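PDB 6B1Z: glutamate--tRNA ligase from Elizabethkingia anophelis, which catalyses the ATP-dependent attachment of glutamate to its cognate tRNA, as a class I aminoacyl-tRNA synthetase. Local coordinates for residues Y111-F116 / R147-L152; F136-E141 / L196-L201; P174-I179 / N192-D197; D183-K188 / E252-S257. One frame throughout, in Å; residues are numbered along the deposited sequence.

Contact 1. Residues Y111-F116 / R147-L152; sequences YAYLAF and RNSISL
A115 and N148 form a single beta bridge, their CA atoms 4.0 Å apart, where the loop before helix 154-162 lies against strand 112-115, an outermost strand of a three-stranded antiparallel sheet. Backbone hydrogen bonds flank the bridge: S149 N donates to L114 O at 2.7 Å and F116 N to R147 O at 2.8 Å. A side chain then extends the pairing. With OG between its own N and carbonyl carbon (chi1 58°), S149 presents OG to L114 N at 3.0 Å, an acceptor supplied by a hydroxyl instead of a peptide. Where the loop turns, N148 OD1 accepts from I150 N, an Asx turn, in the carbonyl plane on a lone pair, and from S151 N, tilted out of it.

Apolar contacts fill in beside the bridge. In one of its two conformers I150 lays CD1 over a face of the Y113 ring, 3.7 Å from the centroid, a CH-pi contact; N148 CB comes to the ring's edge, while Y113 OH hydrogen-bonds D198 OD2. L152 CD1 approaches F116 CD1. Water closes the end of the pairing, donating to F116 O and accepting at 2.8 Å from R147 NE, in the guanidinium plane.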
# COMPACT_ATOMS: atom_id res chain seq x y z
N TYR A 111 -6.19 -29.64 -25.65
CA TYR A 111 -6.15 -28.26 -25.23
C TYR A 111 -4.76 -27.65 -25.28
O TYR A 111 -4.61 -26.49 -24.89
CB TYR A 111 -6.72 -28.11 -23.81
CG TYR A 111 -8.22 -28.23 -23.71
CD1 TYR A 111 -8.81 -29.41 -23.28
CD2 TYR A 111 -9.04 -27.14 -24.02
CE1 TYR A 111 -10.19 -29.51 -23.16
CE2 TYR A 111 -10.41 -27.24 -23.91
CZ TYR A 111 -10.98 -28.43 -23.47
OH TYR A 111 -12.35 -28.53 -23.36
N ALA A 112 -3.76 -28.39 -25.74
CA ALA A 112 -2.39 -27.89 -25.79
C ALA A 112 -1.69 -28.37 -27.06
O ALA A 112 -1.98 -29.45 -27.58
CB ALA A 112 -1.58 -28.31 -24.55
N TYR A 113 -0.74 -27.56 -27.53
CA TYR A 113 0.04 -27.92 -28.71
C TYR A 113 1.42 -27.29 -28.61
O TYR A 113 1.67 -26.42 -27.77
CB TYR A 113 -0.70 -27.52 -29.99
CG TYR A 113 -0.88 -26.03 -30.27
CD1 TYR A 113 0.04 -25.34 -31.04
CD2 TYR A 113 -2.00 -25.33 -29.80
CE1 TYR A 113 -0.13 -24.00 -31.34
CE2 TYR A 113 -2.17 -23.97 -30.10
CZ TYR A 113 -1.23 -23.32 -30.87
OH TYR A 113 -1.38 -22.00 -31.17
N LEU A 114 2.33 -27.75 -29.47
CA LEU A 114 3.71 -27.29 -29.47
C LEU A 114 3.90 -26.20 -30.53
O LEU A 114 3.37 -26.30 -31.64
CB LEU A 114 4.67 -28.44 -29.77
CG LEU A 114 4.42 -29.77 -29.05
CD1 LEU A 114 5.49 -30.79 -29.45
CD2 LEU A 114 4.38 -29.58 -27.55
N ALA A 115 4.65 -25.15 -30.18
CA ALA A 115 4.87 -24.05 -31.12
C ALA A 115 6.35 -23.72 -31.19
O ALA A 115 7.02 -23.61 -30.16
CB ALA A 115 4.06 -22.81 -30.71
N PHE A 116 6.86 -23.59 -32.42
CA PHE A 116 8.28 -23.48 -32.70
C PHE A 116 8.70 -22.09 -33.17
O PHE A 116 9.87 -21.89 -33.50
CB PHE A 116 8.69 -24.52 -33.75
CG PHE A 116 8.45 -25.95 -33.34
CD1 PHE A 116 7.29 -26.61 -33.72
CD2 PHE A 116 9.37 -26.63 -32.56
CE1 PHE A 116 7.06 -27.92 -33.33
CE2 PHE A 116 9.16 -27.95 -32.18
CZ PHE A 116 7.99 -28.59 -32.56
N ARG A 147 4.18 -21.68 -37.12
CA ARG A 147 4.98 -22.91 -37.10
C ARG A 147 4.73 -23.65 -35.79
O ARG A 147 5.36 -23.36 -34.77
CB ARG A 147 6.46 -22.59 -37.30
CG ARG A 147 6.77 -22.14 -38.74
CD ARG A 147 8.26 -21.79 -38.99
NE ARG A 147 9.17 -22.83 -38.51
CZ ARG A 147 9.39 -23.98 -39.13
NH1 ARG A 147 8.76 -24.26 -40.27
NH2 ARG A 147 10.24 -24.86 -38.61
N ASN A 148 3.81 -24.62 -35.82
CA ASN A 148 3.40 -25.31 -34.60
C ASN A 148 2.90 -26.70 -34.98
O ASN A 148 2.83 -27.05 -36.16
CB ASN A 148 2.34 -24.48 -33.87
CG ASN A 148 1.15 -24.17 -34.75
OD1 ASN A 148 0.44 -25.08 -35.16
ND2 ASN A 148 0.94 -22.89 -35.05
N SER A 149 2.55 -27.50 -33.97
CA SER A 149 2.16 -28.88 -34.23
C SER A 149 0.76 -29.01 -34.82
O SER A 149 0.36 -30.13 -35.18
CB SER A 149 2.30 -29.74 -32.96
OG SER A 149 1.52 -29.24 -31.90
N ILE A 150 0.01 -27.92 -34.91
CA ILE A 150 -1.25 -27.95 -35.64
C ILE A 150 -1.03 -27.65 -37.12
O ILE A 150 -1.63 -28.31 -37.98
CB ILE A 150 -2.25 -26.96 -35.01
CG1 ILE A 150 -2.67 -27.46 -33.62
CG2 ILE A 150 -3.47 -26.77 -35.92
CD1 ILE A 150 -3.39 -26.44 -32.80
N SER A 151 -0.17 -26.68 -37.44
CA SER A 151 0.04 -26.23 -38.81
C SER A 151 1.05 -27.07 -39.58
O SER A 151 0.98 -27.15 -40.81
CB SER A 151 0.52 -24.78 -38.81
OG SER A 151 1.85 -24.69 -38.32
N LEU A 152 1.99 -27.67 -38.90
CA LEU A 152 3.07 -28.35 -39.59
C LEU A 152 2.78 -29.84 -39.72
O LEU A 152 2.18 -30.44 -38.81
CB LEU A 152 4.40 -28.16 -38.85
CG LEU A 152 4.87 -26.71 -38.73
CD1 LEU A 152 6.15 -26.66 -37.91
CD2 LEU A 152 5.06 -26.08 -40.11
O HOH W 1 10.31 -21.61 -36.29

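Contact 2. Residues F136-E141 / L196-L201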
# COMPACT_ATOMS: atom_id res chain seq x y z
N PHE A 136 -1.46 -8.17 -33.88
CA PHE A 136 -1.36 -9.62 -33.99
C PHE A 136 -1.76 -10.30 -32.69
O PHE A 136 -1.40 -9.86 -31.59
CB PHE A 136 0.07 -10.02 -34.37
CG PHE A 136 0.35 -11.49 -34.18
CD1 PHE A 136 -0.21 -12.42 -35.05
CD2 PHE A 136 1.17 -11.93 -33.16
CE1 PHE A 136 0.03 -13.76 -34.88
CE2 PHE A 136 1.41 -13.28 -32.99
CZ PHE A 136 0.84 -14.19 -33.86
N ALA A 137 -2.52 -11.39 -32.82
CA ALA A 137 -2.81 -12.33 -31.75
C ALA A 137 -2.59 -13.74 -32.27
O ALA A 137 -3.06 -14.07 -33.36
CB ALA A 137 -4.24 -12.18 -31.22
N TYR A 138 -1.86 -14.55 -31.50
CA TYR A 138 -1.69 -15.96 -31.81
C TYR A 138 -2.96 -16.68 -31.39
O TYR A 138 -3.22 -16.83 -30.19
CB TYR A 138 -0.47 -16.50 -31.06
CG TYR A 138 0.29 -17.64 -31.72
CD1 TYR A 138 -0.35 -18.83 -32.06
CD2 TYR A 138 1.66 -17.54 -31.98
CE1 TYR A 138 0.35 -19.89 -32.65
CE2 TYR A 138 2.37 -18.58 -32.57
CZ TYR A 138 1.70 -19.75 -32.91
OH TYR A 138 2.40 -20.78 -33.49
N ASN A 139 -3.79 -17.08 -32.35
CA ASN A 139 -5.15 -17.52 -32.01
C ASN A 139 -5.65 -18.47 -33.10
O ASN A 139 -4.90 -18.90 -33.98
CB ASN A 139 -6.07 -16.31 -31.82
CG ASN A 139 -6.22 -15.47 -33.09
OD1 ASN A 139 -5.78 -15.87 -34.17
ND2 ASN A 139 -6.85 -14.31 -32.96
N TYR A 140 -6.95 -18.79 -33.05
CA TYR A 140 -7.51 -19.70 -34.03
C TYR A 140 -7.29 -19.20 -35.46
O TYR A 140 -7.01 -20.00 -36.36
CB TYR A 140 -9.00 -19.91 -33.76
CG TYR A 140 -9.59 -21.01 -34.60
CD1 TYR A 140 -9.97 -20.78 -35.91
CD2 TYR A 140 -9.75 -22.30 -34.09
CE1 TYR A 140 -10.49 -21.78 -36.69
CE2 TYR A 140 -10.26 -23.32 -34.87
CZ TYR A 140 -10.64 -23.04 -36.16
OH TYR A 140 -11.17 -24.03 -36.97
N GLU A 141 -7.39 -17.89 -35.67
CA GLU A 141 -7.28 -17.31 -37.00
C GLU A 141 -5.87 -17.39 -37.58
O GLU A 141 -5.72 -17.51 -38.80
CB GLU A 141 -7.71 -15.84 -36.96
CG GLU A 141 -9.21 -15.64 -36.79
CD GLU A 141 -9.58 -14.17 -36.72
OE1 GLU A 141 -8.78 -13.37 -36.19
OE2 GLU A 141 -10.68 -13.82 -37.20
N LEU A 196 -10.17 -14.65 -27.70
CA LEU A 196 -9.08 -15.02 -26.81
C LEU A 196 -7.94 -15.64 -27.62
O LEU A 196 -8.10 -16.04 -28.77
CB LEU A 196 -9.57 -16.00 -25.74
CG LEU A 196 -10.78 -15.51 -24.93
CD1 LEU A 196 -11.24 -16.60 -23.97
CD2 LEU A 196 -10.46 -14.19 -24.19
N ASP A 197 -6.76 -15.74 -26.99
CA ASP A 197 -5.53 -16.14 -27.67
C ASP A 197 -5.02 -17.48 -27.16
O ASP A 197 -5.36 -17.92 -26.05
CB ASP A 197 -4.43 -15.10 -27.48
CG ASP A 197 -4.85 -13.71 -27.91
OD1 ASP A 197 -5.79 -13.61 -28.73
OD2 ASP A 197 -4.25 -12.73 -27.44
N ASP A 198 -4.17 -18.11 -27.97
CA ASP A 198 -3.51 -19.37 -27.64
C ASP A 198 -2.30 -19.10 -26.73
O ASP A 198 -1.14 -19.19 -27.15
CB ASP A 198 -3.03 -20.08 -28.91
CG ASP A 198 -4.17 -20.57 -29.82
OD1 ASP A 198 -5.35 -20.57 -29.43
OD2 ASP A 198 -3.83 -20.98 -30.96
N LYS A 199 -2.59 -18.76 -25.47
CA LYS A 199 -1.53 -18.26 -24.60
C LYS A 199 -0.48 -19.33 -24.33
O LYS A 199 -0.78 -20.52 -24.26
CB LYS A 199 -2.11 -17.77 -23.26
CG LYS A 199 -2.96 -16.48 -23.40
CD LYS A 199 -2.73 -15.52 -22.21
CE LYS A 199 -3.34 -14.13 -22.49
NZ LYS A 199 -4.51 -13.82 -21.59
N VAL A 200 0.76 -18.87 -24.15
CA VAL A 200 1.84 -19.78 -23.80
C VAL A 200 1.63 -20.29 -22.39
O VAL A 200 1.41 -19.51 -21.45
CB VAL A 200 3.20 -19.08 -23.92
CG1 VAL A 200 4.32 -20.01 -23.41
CG2 VAL A 200 3.48 -18.66 -25.36
N LEU A 201 1.70 -21.61 -22.24
CA LEU A 201 1.58 -22.30 -20.96
C LEU A 201 2.92 -22.73 -20.41
O LEU A 201 3.10 -22.71 -19.19
CB LEU A 201 0.71 -23.55 -21.10
CG LEU A 201 -0.70 -23.30 -21.62
CD1 LEU A 201 -1.45 -24.61 -21.75
CD2 LEU A 201 -1.42 -22.34 -20.68
O HOH W 2 -8.33 -13.80 -30.56
O HOH W 3 -8.92 -17.88 -30.91
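Y138 and D198 join two chain segments that meet nearly at a right angle, 83° apart, without forming a sheet; the meeting point is an inverse gamma turn centred on D198, just ahead of strand 200-202. In the first shell one backbone hydrogen bond carries the contact: D198 N donates to Y138 O at 2.7 Å, with an N-H...O angle of 165° and the donor in the carbonyl plane. The same oxygen is bordered by carbon, since D197 CB lies 3.4 Å from Y138 O and D198 CB is almost as near. A137 directs its methyl at the D197 carboxylate, CB to OD1 3.3 Å, although this holds for one of two D197 conformers.

Water makes the next layer. One molecule accepts from N139 ND2 and another from Y140 N at 3.0 Å, and each lies 2.9 Å from L196 O, so a single carbonyl faces two solvent bridges to the 136-141 loop.

Farther out stand the groups that position D198. Its CG lies beside the backbone N (chi1 -67°), which puts it 3.9 Å from N139 CA, and the carboxylate has several partners: besides the tyrosine of strand 112-115, R143 NE makes a salt bridge to OD2, and M173 N bonds OD1. R170 bonds D198 O and also makes a cation-pi contact with the Y138 ring, whose hydroxyl pairs with D117. D198 OD2 also comes to the edge of the Y138 ring, near the ring plane, 4.2 Å from CD1.

Contact 3. Residues P174-I179 / N192-D197; sequences PLDRII and NTNTLD
T193 works its hydroxyl in two directions against the segment 174-179, and so shows how a hairpin can be closed by side chains once its strands stop pairing. OG1 donates to P174 O at 2.7 Å, approaching from above the carbonyl plane, and accepts from R177 N at 3.0 Å. The torsion that sets OG1 between the backbone N and the carbonyl carbon (chi1 54°) leaves CG2 anti to the carbonyl carbon, on the side of I179.

Backbone pairing is brief. I178 and N192 are an antiparallel non-hydrogen-bonded pair, followed by the bond from T193 N to R177 O at 2.8 Å; N192 CA adds a CA-H...O contact to that carbonyl. T193 is also the first residue of the 3-10 segment 193-195.

Two asparagines deal with D176. N192 ND2 reaches D176 OD1 at 2.9 Å, nearly along the carboxylate C-O axis, with the two planes only 25° apart. Its other end, OD1, accepts from N194 N on a lone pair, an Asx turn that would limit the rotation of the amide. N194 OD1 in turn accepts from D176 N at 2.9 Å, the donor standing above the amide plane. A water lies between N194 OD1 and P174 O.

Among the apolar contacts, I179 CG1 meets T193 CG2 at 3.8 Å. R177, I179 and T193 all touch L241 of helix 236-246, and R177 NH2 makes a salt bridge to E244 of that helix, which places this end of the hairpin 178-183/187-192 against it.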
# COMPACT_ATOMS: atom_id res chain seq x y z
N PRO A 174 -10.53 -23.04 -27.98
CA PRO A 174 -11.64 -23.62 -28.75
C PRO A 174 -12.18 -22.65 -29.80
O PRO A 174 -12.11 -21.43 -29.64
CB PRO A 174 -12.70 -23.90 -27.67
CG PRO A 174 -11.93 -24.05 -26.39
CD PRO A 174 -10.72 -23.15 -26.52
N LEU A 175 -12.72 -23.23 -30.87
CA LEU A 175 -13.43 -22.48 -31.90
C LEU A 175 -14.83 -22.07 -31.41
O LEU A 175 -15.64 -22.93 -31.06
CB LEU A 175 -13.53 -23.31 -33.17
CG LEU A 175 -14.34 -22.71 -34.33
CD1 LEU A 175 -13.76 -21.37 -34.75
CD2 LEU A 175 -14.42 -23.65 -35.52
N ASP A 176 -15.10 -20.76 -31.40
CA ASP A 176 -16.46 -20.22 -31.28
C ASP A 176 -17.24 -20.88 -30.13
O ASP A 176 -18.33 -21.43 -30.31
CB ASP A 176 -17.19 -20.38 -32.61
CG ASP A 176 -18.53 -19.64 -32.65
OD1 ASP A 176 -18.78 -18.79 -31.79
OD2 ASP A 176 -19.36 -19.95 -33.55
N ARG A 177 -16.66 -20.81 -28.94
CA ARG A 177 -17.28 -21.37 -27.75
C ARG A 177 -17.59 -20.25 -26.78
O ARG A 177 -16.75 -19.37 -26.55
CB ARG A 177 -16.35 -22.42 -27.13
CG ARG A 177 -16.96 -23.11 -25.92
CD ARG A 177 -16.05 -24.22 -25.39
NE ARG A 177 -16.49 -24.59 -24.05
CZ ARG A 177 -15.80 -25.40 -23.25
NH1 ARG A 177 -14.69 -25.97 -23.69
NH2 ARG A 177 -16.25 -25.65 -22.02
N ILE A 178 -18.80 -20.27 -26.21
CA ILE A 178 -19.21 -19.28 -25.22
C ILE A 178 -18.86 -19.80 -23.83
O ILE A 178 -19.31 -20.88 -23.44
CB ILE A 178 -20.70 -18.97 -25.33
CG1 ILE A 178 -21.01 -18.38 -26.70
CG2 ILE A 178 -21.12 -18.02 -24.21
CD1 ILE A 178 -22.48 -18.25 -26.99
N ILE A 179 -18.04 -19.05 -23.11
CA ILE A 179 -17.66 -19.37 -21.74
C ILE A 179 -18.50 -18.50 -20.82
O ILE A 179 -18.46 -17.27 -20.92
CB ILE A 179 -16.16 -19.14 -21.50
CG1 ILE A 179 -15.31 -19.80 -22.59
CG2 ILE A 179 -15.77 -19.66 -20.12
CD1 ILE A 179 -15.53 -21.30 -22.74
N ASN A 192 -16.72 -15.09 -25.68
CA ASN A 192 -16.51 -16.05 -26.76
C ASN A 192 -15.01 -16.30 -26.93
O ASN A 192 -14.21 -15.35 -26.98
CB ASN A 192 -17.13 -15.55 -28.07
CG ASN A 192 -17.20 -16.64 -29.13
OD1 ASN A 192 -16.18 -17.12 -29.62
ND2 ASN A 192 -18.42 -17.04 -29.49
N THR A 193 -14.63 -17.58 -27.04
CA THR A 193 -13.22 -17.91 -27.21
C THR A 193 -12.60 -17.31 -28.46
O THR A 193 -11.37 -17.20 -28.54
CB THR A 193 -13.03 -19.44 -27.21
OG1 THR A 193 -13.88 -20.04 -28.21
CG2 THR A 193 -13.39 -20.00 -25.87
N ASN A 194 -13.41 -16.93 -29.46
CA ASN A 194 -12.83 -16.27 -30.62
C ASN A 194 -12.16 -14.95 -30.28
O ASN A 194 -11.37 -14.44 -31.09
CB ASN A 194 -13.91 -16.02 -31.68
CG ASN A 194 -14.38 -17.28 -32.38
OD1 ASN A 194 -13.77 -18.34 -32.27
ND2 ASN A 194 -15.47 -17.15 -33.12
N THR A 195 -12.48 -14.35 -29.13
CA THR A 195 -11.81 -13.12 -28.70
C THR A 195 -10.53 -13.39 -27.92
O THR A 195 -9.87 -12.43 -27.51
CB THR A 195 -12.76 -12.27 -27.83
OG1 THR A 195 -12.97 -12.90 -26.56
CG2 THR A 195 -14.11 -12.03 -28.52
N LEU A 196 -10.17 -14.65 -27.70
CA LEU A 196 -9.08 -15.02 -26.81
C LEU A 196 -7.94 -15.64 -27.62
O LEU A 196 -8.10 -16.04 -28.77
CB LEU A 196 -9.57 -16.00 -25.74
CG LEU A 196 -10.78 -15.51 -24.93
CD1 LEU A 196 -11.24 -16.60 -23.97
CD2 LEU A 196 -10.46 -14.19 -24.19
N ASP A 197 -6.76 -15.74 -26.99
CA ASP A 197 -5.53 -16.14 -27.67
C ASP A 197 -5.02 -17.48 -27.16
O ASP A 197 -5.36 -17.92 -26.05
CB ASP A 197 -4.43 -15.10 -27.48
CG ASP A 197 -4.85 -13.71 -27.91
OD1 ASP A 197 -5.79 -13.61 -28.73
OD2 ASP A 197 -4.25 -12.73 -27.44
O HOH W 4 -11.23 -19.42 -31.29

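Contact 4. Residues D183-K188 / E252-S257; sequences DIIRGK and EFAHLS. With EDO (1,2-ethanediol), chain R.
D183 and H255 meet through two bonds at once: one carboxylate takes both the backbone and the ring N-H of a single histidine. H255 N donates to OD1 of D183 at 3.0 Å on the syn lone pair, and H255 ND1 donates to OD2 at 2.7 Å along a nearly straight bond of 177°. The carboxylate oxygen lies in the imidazole plane, whereas the ring nitrogen stands above the plane of the carboxylate, the two planes being 48° apart. CG anti to the backbone N (chi1 -171°) carries the acid toward the strand. OD1 has further work: it accepts from R186 N on its anti lone pair (an Asx motif) and from I185 N above the carboxylate plane (an Asx turn), both at the turn between the strands. Three N-H groups thus grip one oxygen.

Beside this buried polar knot, I184 N donates to F253 O at 2.8 Å. The methyl of A254 touches both isoleucines, CB lying 3.8 Å from I184 CB and 3.7 Å from I185 CG1, and I185 CB rests 3.3 Å from H255 O. A water links R186 NH1, H255 O and S257 OG, and R186 also pairs with E230. An ethanediol, probably from the crystallisation liquor, accepts from S257 N.

In the fold, the hairpin tip between strands 178-183 and 187-192 lies on strand 252-256, which runs parallel to strand 225-229. I184 O binds the magnesium ion, while L256 turns to helix 26-41 and H255 touches M236 of helix 236-246.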
# COMPACT_ATOMS: atom_id res chain seq x y z
N ASP A 183 -18.13 -14.23 -11.30
CA ASP A 183 -17.16 -13.64 -10.38
C ASP A 183 -17.88 -13.11 -9.15
O ASP A 183 -18.96 -12.54 -9.25
CB ASP A 183 -16.40 -12.50 -11.07
CG ASP A 183 -15.23 -12.00 -10.23
OD1 ASP A 183 -15.38 -10.95 -9.55
OD2 ASP A 183 -14.21 -12.72 -10.22
N ILE A 184 -17.24 -13.27 -7.98
CA ILE A 184 -17.86 -12.82 -6.73
C ILE A 184 -18.08 -11.31 -6.74
O ILE A 184 -19.12 -10.82 -6.27
CB ILE A 184 -17.01 -13.26 -5.52
CG1 ILE A 184 -17.14 -14.78 -5.32
CG2 ILE A 184 -17.43 -12.51 -4.25
CD1 ILE A 184 -16.08 -15.34 -4.33
N ILE A 185 -17.13 -10.54 -7.28
CA ILE A 185 -17.26 -9.08 -7.34
C ILE A 185 -18.04 -8.64 -8.57
O ILE A 185 -18.95 -7.81 -8.48
CB ILE A 185 -15.87 -8.41 -7.33
CG1 ILE A 185 -15.00 -8.91 -6.17
CG2 ILE A 185 -16.03 -6.88 -7.31
CD1 ILE A 185 -15.39 -8.38 -4.85
N ARG A 186 -17.65 -9.17 -9.73
CA ARG A 186 -18.12 -8.62 -11.00
C ARG A 186 -19.39 -9.27 -11.51
O ARG A 186 -19.99 -8.76 -12.46
CB ARG A 186 -17.02 -8.75 -12.05
CG ARG A 186 -15.76 -7.92 -11.74
CD ARG A 186 -16.01 -6.43 -11.89
NE ARG A 186 -16.16 -6.03 -13.28
CZ ARG A 186 -15.19 -5.49 -14.01
NH1 ARG A 186 -14.00 -5.26 -13.46
NH2 ARG A 186 -15.42 -5.16 -15.28
N GLY A 187 -19.84 -10.37 -10.90
CA GLY A 187 -21.06 -11.03 -11.33
C GLY A 187 -20.86 -11.96 -12.53
O GLY A 187 -19.76 -12.41 -12.84
N LYS A 188 -21.98 -12.23 -13.20
CA LYS A 188 -22.00 -13.15 -14.34
C LYS A 188 -21.73 -12.40 -15.63
O LYS A 188 -22.27 -11.31 -15.85
CB LYS A 188 -23.34 -13.87 -14.44
CG LYS A 188 -23.61 -14.84 -13.28
CD LYS A 188 -25.03 -15.37 -13.36
CE LYS A 188 -25.28 -16.39 -12.27
NZ LYS A 188 -26.65 -16.97 -12.45
N GLU A 252 -13.41 -20.52 -6.64
CA GLU A 252 -14.16 -19.30 -6.89
C GLU A 252 -13.19 -18.14 -7.10
O GLU A 252 -12.06 -18.16 -6.60
CB GLU A 252 -15.09 -18.98 -5.71
CG GLU A 252 -16.17 -20.04 -5.51
CD GLU A 252 -17.16 -19.65 -4.44
OE1 GLU A 252 -17.82 -18.60 -4.61
OE2 GLU A 252 -17.26 -20.38 -3.44
N PHE A 253 -13.64 -17.13 -7.84
CA PHE A 253 -12.84 -15.95 -8.15
C PHE A 253 -13.53 -14.68 -7.68
O PHE A 253 -14.76 -14.59 -7.68
CB PHE A 253 -12.57 -15.82 -9.67
CG PHE A 253 -11.72 -16.92 -10.23
CD1 PHE A 253 -12.30 -18.12 -10.61
CD2 PHE A 253 -10.36 -16.75 -10.38
CE1 PHE A 253 -11.52 -19.15 -11.11
CE2 PHE A 253 -9.57 -17.77 -10.88
CZ PHE A 253 -10.16 -18.97 -11.25
N ALA A 254 -12.71 -13.70 -7.29
CA ALA A 254 -13.17 -12.35 -6.97
C ALA A 254 -12.15 -11.37 -7.53
O ALA A 254 -10.99 -11.40 -7.11
CB ALA A 254 -13.33 -12.16 -5.46
N HIS A 255 -12.57 -10.51 -8.45
CA HIS A 255 -11.67 -9.58 -9.12
C HIS A 255 -11.92 -8.17 -8.62
O HIS A 255 -13.02 -7.63 -8.78
CB HIS A 255 -11.82 -9.68 -10.64
CG HIS A 255 -11.17 -10.89 -11.22
ND1 HIS A 255 -11.78 -12.13 -11.24
CD2 HIS A 255 -9.95 -11.06 -11.79
CE1 HIS A 255 -10.97 -13.01 -11.80
NE2 HIS A 255 -9.85 -12.39 -12.14
N LEU A 256 -10.89 -7.58 -8.01
CA LEU A 256 -10.97 -6.26 -7.41
C LEU A 256 -10.65 -5.18 -8.43
O LEU A 256 -9.62 -5.24 -9.11
CB LEU A 256 -10.00 -6.19 -6.23
CG LEU A 256 -10.16 -7.30 -5.19
CD1 LEU A 256 -8.97 -7.32 -4.23
CD2 LEU A 256 -11.46 -7.09 -4.40
N SER A 257 -11.51 -4.18 -8.52
CA SER A 257 -11.31 -3.11 -9.49
C SER A 257 -10.11 -2.25 -9.11
O SER A 257 -9.83 -2.04 -7.92
CB SER A 257 -12.58 -2.25 -9.59
OG SER A 257 -13.66 -3.05 -10.05
C1 EDO R . -12.58 -3.33 -5.49
O1 EDO R . -13.44 -3.86 -6.51
C2 EDO R . -13.22 -2.07 -4.92
O2 EDO R . -13.20 -1.07 -5.94
O HOH W 5 -13.18 -5.68 -10.88

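How the contacts relate
Contacts 1, 2 and 3 form a connected group, whereas contact 4 stands apart within the same catalytic domain. Contacts 1 and 2, centres about 11 Å apart, reach opposite outer strands of one sheet, 112-115 and 200-202, and are tied by side-chain hydrogen bonds. Contact 3 shares L196 and D197 with contact 2, their centres about 10 Å apart. The hairpin 178-183/187-192 leads on to contact 4, whose centre is about 20 Å from that of contact 3, with contact 3 at its base and contact 4 at its tip. Along the chain contact 1 closes before contact 3 opens, while the segments of contacts 1 and 2 alternate, so residues far apart in sequence are brought together in one region of the catalytic domain.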